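Local structure of charybdin (Charybdis maritima, 2B7U) at residues Asp77-Gly82 and Phe113-Glu118; Phe58-Thr63 and Gln163-Ala168; Gln126-Ile131 and Ser157-Ser162. The protein belongs to the ribosome-inactivating proteins, a family of plant toxins built on a mixed alpha and beta fold. All coordinates share one frame; numbering follows the deposited sequence. Where two conformers were deposited one is given.

Contact 1 of 3, residues Asp77-Gly82 and Phe113-Glu118; sequences DLVLRG and FGPSYE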
loop_
_atom_site.group_PDB
_atom_site.type_symbol
_atom_site.label_atom_id
_atom_site.label_comp_id
_atom_site.label_asym_id
_atom_site.label_seq_id
_atom_site.Cartn_x
_atom_site.Cartn_y
_atom_site.Cartn_z
ATOM N N ASP A 77 1.140 -8.144 2.352
ATOM C CA ASP A 77 1.517 -6.943 3.093
ATOM C C ASP A 77 1.380 -5.626 2.333
ATOM O O ASP A 77 1.689 -4.583 2.892
ATOM C CB ASP A 77 2.913 -7.114 3.711
ATOM C CG ASP A 77 4.004 -7.190 2.692
ATOM O OD1 ASP A 77 5.187 -7.391 3.081
ATOM O OD2 ASP A 77 3.720 -7.049 1.491
ATOM N N LEU A 78 0.871 -5.677 1.103
ATOM C CA LEU A 78 0.644 -4.518 0.254
ATOM C C LEU A 78 1.904 -3.703 -0.058
ATOM O O LEU A 78 1.833 -2.527 -0.406
ATOM C CB LEU A 78 -0.472 -3.629 0.833
ATOM C CG LEU A 78 -1.820 -4.330 0.938
ATOM C CD1 LEU A 78 -2.909 -3.348 1.423
ATOM C CD2 LEU A 78 -2.234 -4.998 -0.340
ATOM N N VAL A 79 3.050 -4.364 -0.022
ATOM C CA VAL A 79 4.307 -3.734 -0.343
ATOM C C VAL A 79 4.552 -3.810 -1.862
ATOM O O VAL A 79 4.400 -4.851 -2.500
ATOM C CB VAL A 79 5.460 -4.389 0.428
ATOM C CG1 VAL A 79 6.800 -3.888 -0.033
ATOM C CG2 VAL A 79 5.318 -4.123 1.927
ATOM N N LEU A 80 4.933 -2.681 -2.430
ATOM C CA LEU A 80 5.238 -2.609 -3.858
ATOM C C LEU A 80 6.518 -3.410 -4.134
ATOM O O LEU A 80 7.529 -3.263 -3.436
ATOM C CB LEU A 80 5.375 -1.130 -4.259
ATOM C CG LEU A 80 5.013 -0.737 -5.692
ATOM C CD1 LEU A 80 4.576 0.711 -5.759
ATOM C CD2 LEU A 80 6.216 -0.985 -6.595
ATOM N N ARG A 81 6.504 -4.272 -5.150
ATOM C CA ARG A 81 7.693 -5.065 -5.463
ATOM C C ARG A 81 8.361 -4.736 -6.793
ATOM O O ARG A 81 9.574 -4.956 -6.963
ATOM C CB ARG A 81 7.365 -6.560 -5.434
ATOM C CG ARG A 81 8.556 -7.526 -5.628
ATOM C CD ARG A 81 9.717 -7.216 -4.732
ATOM N NE ARG A 81 9.348 -7.216 -3.321
ATOM C CZ ARG A 81 9.983 -6.525 -2.375
ATOM N NH1 ARG A 81 11.051 -5.788 -2.669
ATOM N NH2 ARG A 81 9.571 -6.582 -1.123
ATOM N N GLY A 82 7.597 -4.240 -7.760
ATOM C CA GLY A 82 8.180 -3.928 -9.060
ATOM C C GLY A 82 7.190 -3.278 -9.987
ATOM O O GLY A 82 6.038 -3.118 -9.645
ATOM N N PHE A 113 17.090 0.541 -4.827
ATOM C CA PHE A 113 16.368 0.846 -3.615
ATOM C C PHE A 113 15.284 -0.172 -3.343
ATOM O O PHE A 113 14.851 -0.879 -4.243
ATOM C CB PHE A 113 15.774 2.273 -3.677
ATOM C CG PHE A 113 14.965 2.567 -4.933
ATOM C CD1 PHE A 113 13.606 2.310 -4.977
ATOM C CD2 PHE A 113 15.574 3.103 -6.058
ATOM C CE1 PHE A 113 12.858 2.599 -6.142
ATOM C CE2 PHE A 113 14.846 3.381 -7.225
ATOM C CZ PHE A 113 13.486 3.133 -7.255
ATOM N N GLY A 114 14.919 -0.260 -2.075
ATOM C CA GLY A 114 13.806 -1.064 -1.611
ATOM C C GLY A 114 12.558 -0.223 -1.484
ATOM O O GLY A 114 12.589 0.964 -1.764
ATOM N N PRO A 115 11.437 -0.848 -1.071
ATOM C CA PRO A 115 10.130 -0.224 -0.941
ATOM C C PRO A 115 9.912 0.639 0.306
ATOM O O PRO A 115 8.877 1.317 0.415
ATOM C CB PRO A 115 9.188 -1.438 -0.929
ATOM C CG PRO A 115 9.967 -2.508 -0.289
ATOM C CD PRO A 115 11.379 -2.291 -0.751
ATOM N N SER A 116 10.863 0.664 1.233
ATOM C CA SER A 116 10.631 1.467 2.435
ATOM C C SER A 116 10.691 2.925 2.037
ATOM O O SER A 116 11.422 3.292 1.112
ATOM C CB SER A 116 11.651 1.164 3.517
ATOM O OG SER A 116 12.904 1.752 3.246
ATOM N N TYR A 117 9.930 3.769 2.728
ATOM C CA TYR A 117 9.938 5.201 2.410
ATOM C C TYR A 117 11.270 5.891 2.713
ATOM O O TYR A 117 11.607 6.849 2.035
ATOM C CB TYR A 117 8.777 5.945 3.089
ATOM C CG TYR A 117 7.440 5.532 2.568
ATOM C CD1 TYR A 117 6.487 4.993 3.414
ATOM C CD2 TYR A 117 7.134 5.655 1.205
ATOM C CE1 TYR A 117 5.260 4.593 2.932
ATOM C CE2 TYR A 117 5.897 5.257 0.696
ATOM C CZ TYR A 117 4.967 4.722 1.574
ATOM O OH TYR A 117 3.747 4.305 1.092
ATOM N N GLU A 118 12.031 5.392 3.680
ATOM C CA GLU A 118 13.378 5.899 3.918
ATOM C C GLU A 118 14.229 5.733 2.657
ATOM O O GLU A 118 14.927 6.670 2.243
ATOM C CB GLU A 118 14.024 5.150 5.097
ATOM C CG GLU A 118 15.454 5.518 5.413
ATOM C CD GLU A 118 15.945 4.877 6.715
ATOM O OE1 GLU A 118 15.248 3.987 7.263
ATOM O OE2 GLU A 118 17.032 5.263 7.200
#
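The ring of Pro115 meets a methyl of Val79, the carbonyl of Leu80 and the end of Arg81. Just before it, Gly114 N is hydrogen-bonded to Glu119 OE1. Pro115 carries nearly all of the contact for its segment, and its CB points toward Asp77-Gly82. Its CG lies 3.5 Å from Val79 CG1, tighter than usual for two carbons. Val79 sends that methyl there because CG1 stands opposite its own backbone N (chi1 172°). The carbonyl of Leu80 follows Val79 here: its O lies 3.5 Å from Pro115 CB. This buried carbonyl has no hydrogen-bond partner in the model. The Arg81 chain starts away from the proline but bends twice, at chi2 and chi3, which brings NH1 back to 4.0 Å from Pro115 CD. The guanidinium is held by His74 NE2 and by the carbonyls of Leu94 and Glu95. Ser116 then takes the N-cap position, with OG accepting from Glu119 N, and Tyr117 begins helix 117-124. On the other segment, Asp77 OD2 accepts from Val79 N in an Asx turn. Arg81 and Gly82 together face Arg72 in a classic beta bulge. The contact thus joins the start of strand 80-84, beside strand 67-74, to the lead-in of helix 117-124.

Contact 2 of 3, residues Phe58-Thr63 and Gln163-Ala168; sequences FDLKLT and QMFCEA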
loop_
_atom_site.group_PDB
_atom_site.type_symbol
_atom_site.label_atom_id
_atom_site.label_comp_id
_atom_site.label_asym_id
_atom_site.label_seq_id
_atom_site.Cartn_x
_atom_site.Cartn_y
_atom_site.Cartn_z
ATOM N N PHE A 58 -0.449 -9.223 -6.677
ATOM C CA PHE A 58 -1.454 -8.804 -7.641
ATOM C C PHE A 58 -0.849 -7.681 -8.481
ATOM O O PHE A 58 0.150 -7.081 -8.095
ATOM C CB PHE A 58 -2.744 -8.339 -6.966
ATOM C CG PHE A 58 -2.611 -7.073 -6.167
ATOM C CD1 PHE A 58 -3.032 -5.862 -6.693
ATOM C CD2 PHE A 58 -2.100 -7.100 -4.875
ATOM C CE1 PHE A 58 -2.957 -4.686 -5.931
ATOM C CE2 PHE A 58 -2.006 -5.941 -4.117
ATOM C CZ PHE A 58 -2.428 -4.734 -4.645
ATOM N N ASP A 59 -1.450 -7.428 -9.635
ATOM C CA ASP A 59 -0.995 -6.354 -10.509
ATOM C C ASP A 59 -1.981 -5.193 -10.565
ATOM O O ASP A 59 -3.205 -5.395 -10.572
ATOM C CB ASP A 59 -0.803 -6.899 -11.910
ATOM C CG ASP A 59 0.546 -7.534 -12.128
ATOM O OD1 ASP A 59 1.407 -7.540 -11.212
ATOM O OD2 ASP A 59 0.765 -8.011 -13.273
ATOM N N LEU A 60 -1.429 -3.981 -10.564
ATOM C CA LEU A 60 -2.191 -2.739 -10.633
ATOM C C LEU A 60 -1.777 -2.041 -11.923
ATOM O O LEU A 60 -0.661 -1.575 -12.038
ATOM C CB LEU A 60 -1.871 -1.856 -9.424
ATOM C CG LEU A 60 -2.379 -0.418 -9.451
ATOM C CD1 LEU A 60 -3.896 -0.364 -9.526
ATOM C CD2 LEU A 60 -1.830 0.371 -8.241
ATOM N N LYS A 61 -2.686 -1.996 -12.888
ATOM C CA LYS A 61 -2.399 -1.390 -14.188
ATOM C C LYS A 61 -2.989 0.013 -14.209
ATOM O O LYS A 61 -4.189 0.205 -13.960
ATOM C CB LYS A 61 -2.994 -2.247 -15.311
ATOM C CG LYS A 61 -2.580 -1.833 -16.719
ATOM C CD LYS A 61 -2.787 -3.045 -17.646
ATOM C CE LYS A 61 -2.699 -2.735 -19.101
ATOM N NZ LYS A 61 -3.159 -3.926 -19.899
ATOM N N LEU A 62 -2.144 1.003 -14.474
ATOM C CA LEU A 62 -2.552 2.402 -14.463
ATOM C C LEU A 62 -2.309 2.980 -15.839
ATOM O O LEU A 62 -1.228 2.836 -16.371
ATOM C CB LEU A 62 -1.743 3.189 -13.443
ATOM C CG LEU A 62 -1.835 2.723 -11.993
ATOM C CD1 LEU A 62 -0.897 3.560 -11.117
ATOM C CD2 LEU A 62 -3.235 2.772 -11.480
ATOM N N THR A 63 -3.318 3.650 -16.377
ATOM C CA THR A 63 -3.235 4.165 -17.735
ATOM C C THR A 63 -3.618 5.635 -17.748
ATOM O O THR A 63 -4.525 6.071 -17.029
ATOM C CB THR A 63 -4.160 3.376 -18.650
ATOM O OG1 THR A 63 -3.692 2.021 -18.775
ATOM C CG2 THR A 63 -4.201 3.992 -19.987
ATOM N N GLN A 163 1.594 5.644 -2.028
ATOM C CA GLN A 163 0.738 6.419 -1.150
ATOM C C GLN A 163 -0.708 6.342 -1.601
ATOM O O GLN A 163 -1.617 6.042 -0.818
ATOM C CB GLN A 163 1.197 7.860 -1.067
ATOM C CG GLN A 163 2.500 8.061 -0.337
ATOM C CD GLN A 163 2.347 7.871 1.144
ATOM O OE1 GLN A 163 1.270 8.097 1.700
ATOM N NE2 GLN A 163 3.418 7.414 1.808
ATOM N N MET A 164 -0.946 6.584 -2.878
ATOM C CA MET A 164 -2.321 6.695 -3.334
ATOM C C MET A 164 -3.057 5.393 -3.533
ATOM O O MET A 164 -4.294 5.395 -3.615
ATOM C CB MET A 164 -2.382 7.553 -4.610
ATOM C CG MET A 164 -1.852 8.925 -4.374
ATOM S SD MET A 164 -1.997 10.060 -5.795
ATOM C CE MET A 164 -3.750 10.431 -5.753
ATOM N N PHE A 165 -2.335 4.276 -3.600
ATOM C CA PHE A 165 -2.995 2.968 -3.709
ATOM C C PHE A 165 -2.744 2.114 -2.484
ATOM O O PHE A 165 -3.703 1.680 -1.849
ATOM C CB PHE A 165 -2.651 2.320 -5.040
ATOM C CG PHE A 165 -3.214 3.098 -6.183
ATOM C CD1 PHE A 165 -4.546 2.958 -6.514
ATOM C CD2 PHE A 165 -2.468 4.052 -6.825
ATOM C CE1 PHE A 165 -5.127 3.711 -7.512
ATOM C CE2 PHE A 165 -3.041 4.833 -7.835
ATOM C CZ PHE A 165 -4.375 4.656 -8.185
ATOM N N CYS A 166 -1.501 1.950 -2.081
ATOM C CA CYS A 166 -1.237 1.055 -0.923
ATOM C C CYS A 166 -1.671 1.684 0.412
ATOM O O CYS A 166 -2.440 1.076 1.177
ATOM C CB CYS A 166 0.189 0.615 -0.881
ATOM S SG CYS A 166 0.672 -0.192 -2.459
ATOM N N GLU A 167 -1.211 2.893 0.705
ATOM C CA GLU A 167 -1.571 3.487 1.973
ATOM C C GLU A 167 -3.071 3.824 2.024
ATOM O O GLU A 167 -3.724 3.683 3.052
ATOM C CB GLU A 167 -0.737 4.719 2.263
ATOM C CG GLU A 167 0.760 4.508 2.185
ATOM C CD GLU A 167 1.312 3.549 3.198
ATOM O OE1 GLU A 167 0.564 3.111 4.110
ATOM O OE2 GLU A 167 2.511 3.196 3.085
ATOM N N ALA A 168 -3.629 4.311 0.916
ATOM C CA ALA A 168 -5.078 4.563 0.847
ATOM C C ALA A 168 -5.897 3.290 1.075
ATOM O O ALA A 168 -6.929 3.319 1.751
ATOM C CB ALA A 168 -5.438 5.195 -0.494
#
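Leu60 and Leu62 meet the ring of Phe165, and all three residues are buried. The tight part is at Leu60. Its CD2 comes to 3.7 Å from Phe165 CG, nearest the CG end of the ring. The same methyl makes an off-centre CH-pi contact, 4.2 Å from the ring centroid and 29° off the ring normal. The Leu60 and Phe165 side chains cross at about a right angle, and CD2 is the Leu60 atom that comes close. Phe165 reaches the strand because its CB points that way and CG stands opposite the carbonyl carbon (chi1 -66°).

This is a helix laid over a strand of the mixed sheet. Helix 151-170 makes a wider pi-type turn here, in which Ala168 N donates to Gln163 O over 3.2 Å. Phe165 lies within that turn. Leu60 also packs on Phe27 of helix 21-35, and Phe165 on Leu14 of strand 7-15.

The looser part is at the far end of the ring. Leu62 CD2 is 4.0 Å from Phe165 CZ, on the same side of the ring plane as Leu60 CD2. Here the two side chains run past each other in opposite directions. The strand alternates, so Asp59, Lys61 and Thr63 point to the other face of the sheet. Lys61 and Thr63 are partly exposed there, while buried Asp59 forms a salt bridge with Arg72.

Contact 3 of 3, residues Gln126-Ile131 and Ser157-Ser162; sequences QDILDI and SLIVVS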
loop_
_atom_site.group_PDB
_atom_site.type_symbol
_atom_site.label_atom_id
_atom_site.label_comp_id
_atom_site.label_asym_id
_atom_site.label_seq_id
_atom_site.Cartn_x
_atom_site.Cartn_y
_atom_site.Cartn_z
ATOM N N GLN A 126 13.889 13.444 -2.116
ATOM C CA GLN A 126 12.718 14.256 -1.798
ATOM C C GLN A 126 11.918 13.551 -0.715
ATOM O O GLN A 126 11.759 12.336 -0.770
ATOM C CB GLN A 126 11.844 14.450 -3.037
ATOM C CG GLN A 126 10.648 15.380 -2.797
ATOM C CD GLN A 126 10.004 15.892 -4.077
ATOM O OE1 GLN A 126 10.300 15.425 -5.177
ATOM N NE2 GLN A 126 9.116 16.864 -3.937
ATOM N N ASP A 127 11.420 14.332 0.247
ATOM C CA ASP A 127 10.668 13.801 1.392
ATOM C C ASP A 127 9.236 13.406 1.013
ATOM O O ASP A 127 8.603 14.058 0.172
ATOM C CB ASP A 127 10.631 14.840 2.514
ATOM C CG ASP A 127 12.019 15.183 3.048
ATOM O OD1 ASP A 127 12.261 16.379 3.362
ATOM O OD2 ASP A 127 12.867 14.256 3.152
ATOM N N ILE A 128 8.728 12.345 1.640
ATOM C CA ILE A 128 7.361 11.874 1.384
ATOM C C ILE A 128 6.350 13.004 1.600
ATOM O O ILE A 128 5.400 13.148 0.831
ATOM C CB ILE A 128 7.003 10.617 2.251
ATOM C CG1 ILE A 128 7.288 9.328 1.477
ATOM C CG2 ILE A 128 5.525 10.556 2.636
ATOM C CD1 ILE A 128 8.675 9.196 1.009
ATOM N N LEU A 129 6.579 13.817 2.622
ATOM C CA LEU A 129 5.669 14.902 2.957
ATOM C C LEU A 129 5.766 16.108 2.020
ATOM O O LEU A 129 4.929 17.006 2.109
ATOM C CB LEU A 129 5.878 15.343 4.412
ATOM C CG LEU A 129 5.563 14.279 5.472
ATOM C CD1 LEU A 129 5.771 14.837 6.876
ATOM C CD2 LEU A 129 4.139 13.714 5.342
ATOM N N ASP A 130 6.755 16.125 1.121
ATOM C CA ASP A 130 6.966 17.264 0.223
ATOM C C ASP A 130 6.550 16.931 -1.206
ATOM O O ASP A 130 6.782 17.716 -2.136
ATOM C CB ASP A 130 8.434 17.707 0.271
ATOM C CG ASP A 130 8.787 18.442 1.570
ATOM O OD1 ASP A 130 7.893 19.063 2.200
ATOM O OD2 ASP A 130 9.979 18.414 1.964
ATOM N N ILE A 131 5.941 15.761 -1.373
ATOM C CA ILE A 131 5.479 15.280 -2.665
ATOM C C ILE A 131 3.974 15.492 -2.771
ATOM O O ILE A 131 3.248 15.360 -1.783
ATOM C CB ILE A 131 5.842 13.780 -2.819
ATOM C CG1 ILE A 131 7.359 13.632 -2.956
ATOM C CG2 ILE A 131 5.115 13.133 -4.003
ATOM C CD1 ILE A 131 7.860 12.221 -2.880
ATOM N N SER A 157 7.886 8.649 -8.400
ATOM C CA SER A 157 6.668 8.143 -8.950
ATOM C C SER A 157 6.150 6.933 -8.168
ATOM O O SER A 157 4.935 6.782 -7.993
ATOM C CB SER A 157 6.884 7.788 -10.410
ATOM O OG SER A 157 7.230 8.946 -11.148
ATOM N N LEU A 158 7.064 6.055 -7.746
ATOM C CA LEU A 158 6.682 4.908 -6.914
ATOM C C LEU A 158 6.148 5.334 -5.537
ATOM O O LEU A 158 5.221 4.690 -5.004
ATOM C CB LEU A 158 7.855 3.924 -6.797
ATOM C CG LEU A 158 8.203 3.170 -8.094
ATOM C CD1 LEU A 158 9.536 2.390 -7.954
ATOM C CD2 LEU A 158 7.087 2.199 -8.552
ATOM N N ILE A 159 6.663 6.441 -4.991
ATOM C CA ILE A 159 6.099 6.994 -3.768
ATOM C C ILE A 159 4.635 7.402 -3.995
ATOM O O ILE A 159 3.762 7.094 -3.191
ATOM C CB ILE A 159 6.900 8.199 -3.245
ATOM C CG1 ILE A 159 8.283 7.746 -2.814
ATOM C CG2 ILE A 159 6.178 8.854 -2.101
ATOM C CD1 ILE A 159 9.273 8.830 -2.627
ATOM N N VAL A 160 4.377 8.100 -5.100
ATOM C CA VAL A 160 3.019 8.528 -5.376
ATOM C C VAL A 160 2.081 7.316 -5.513
ATOM O O VAL A 160 0.991 7.277 -4.926
ATOM C CB VAL A 160 2.971 9.428 -6.650
ATOM C CG1 VAL A 160 1.556 9.675 -7.068
ATOM C CG2 VAL A 160 3.688 10.734 -6.369
ATOM N N VAL A 161 2.495 6.303 -6.274
ATOM C CA VAL A 161 1.667 5.119 -6.413
ATOM C C VAL A 161 1.478 4.392 -5.067
ATOM O O VAL A 161 0.358 4.010 -4.687
ATOM C CB VAL A 161 2.254 4.171 -7.458
ATOM C CG1 VAL A 161 1.543 2.826 -7.411
ATOM C CG2 VAL A 161 2.204 4.811 -8.847
ATOM N N SER A 162 2.549 4.222 -4.317
ATOM C CA SER A 162 2.456 3.567 -3.007
ATOM C C SER A 162 1.500 4.315 -2.084
ATOM O O SER A 162 0.690 3.681 -1.392
ATOM C CB SER A 162 3.831 3.453 -2.370
ATOM O OG SER A 162 3.759 2.671 -1.181
#
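The backbones come nearest at Ile128 and Ile159, whose CA atoms are 7.2 Å apart, and Ile131 and Val160 follow at 7.7 Å. Gln126-Ile131 is a loop with a short 3-10 segment at residues 128-130, in which Asp130 N donates to Asp127 O. Ser157-Ser162 is regular helix. No hydrogen bond crosses between them, and the contact is made by aliphatic side chains alone. Ile159 is the centre. Its CD1 receives Ile128 CD1 and Ile131 CD1, each at 3.7 Å. Its other branch is used too, since CG2 lies 3.8 Å from Ile128 CG1. The two loop isoleucines arrive differently: Ile131 meets Ile159 at about a right angle, Ile128 at a slant. Ile128 has a chi1 of -94°, well off a staggered setting, and its end turns nearer the helix than its CB does. Beside this group, Ile131 CG2 touches Val160 CG2 at 3.7 Å. The side chain of Gln126 bonds weakly to Asp130 O within the loop, while its OE1 accepts from Arg156. The loop links helices 117-124 and 135-147. Ile128 also packs on Tyr117 and Ala121, and Ile159 on Leu120 and Ala124, so helix 117-124 borders the contact with helix 151-170.

Overall arrangement
Contacts 2 and 3 are buried, while contact 1 is only partly so. Contacts 2 and 3 use successive parts of helix 151-170, and Glu167 N probably bonds to Ser162 O where they join. Contacts 1 and 2 reach the same mixed sheet. Leu158, on the helix segment of contact 3, touches Leu80 and Phe113 of contact 1. The chemistry differs with place. Contact 3 is purely aliphatic, contact 2 sets leucine methyls against an aromatic ring, and contact 1 brings a valine methyl, a carbonyl and a guanidinium up to one proline ring. Tyr117 OH links all three through hydrogen bonds to Ser162 OG and Glu167 OE2.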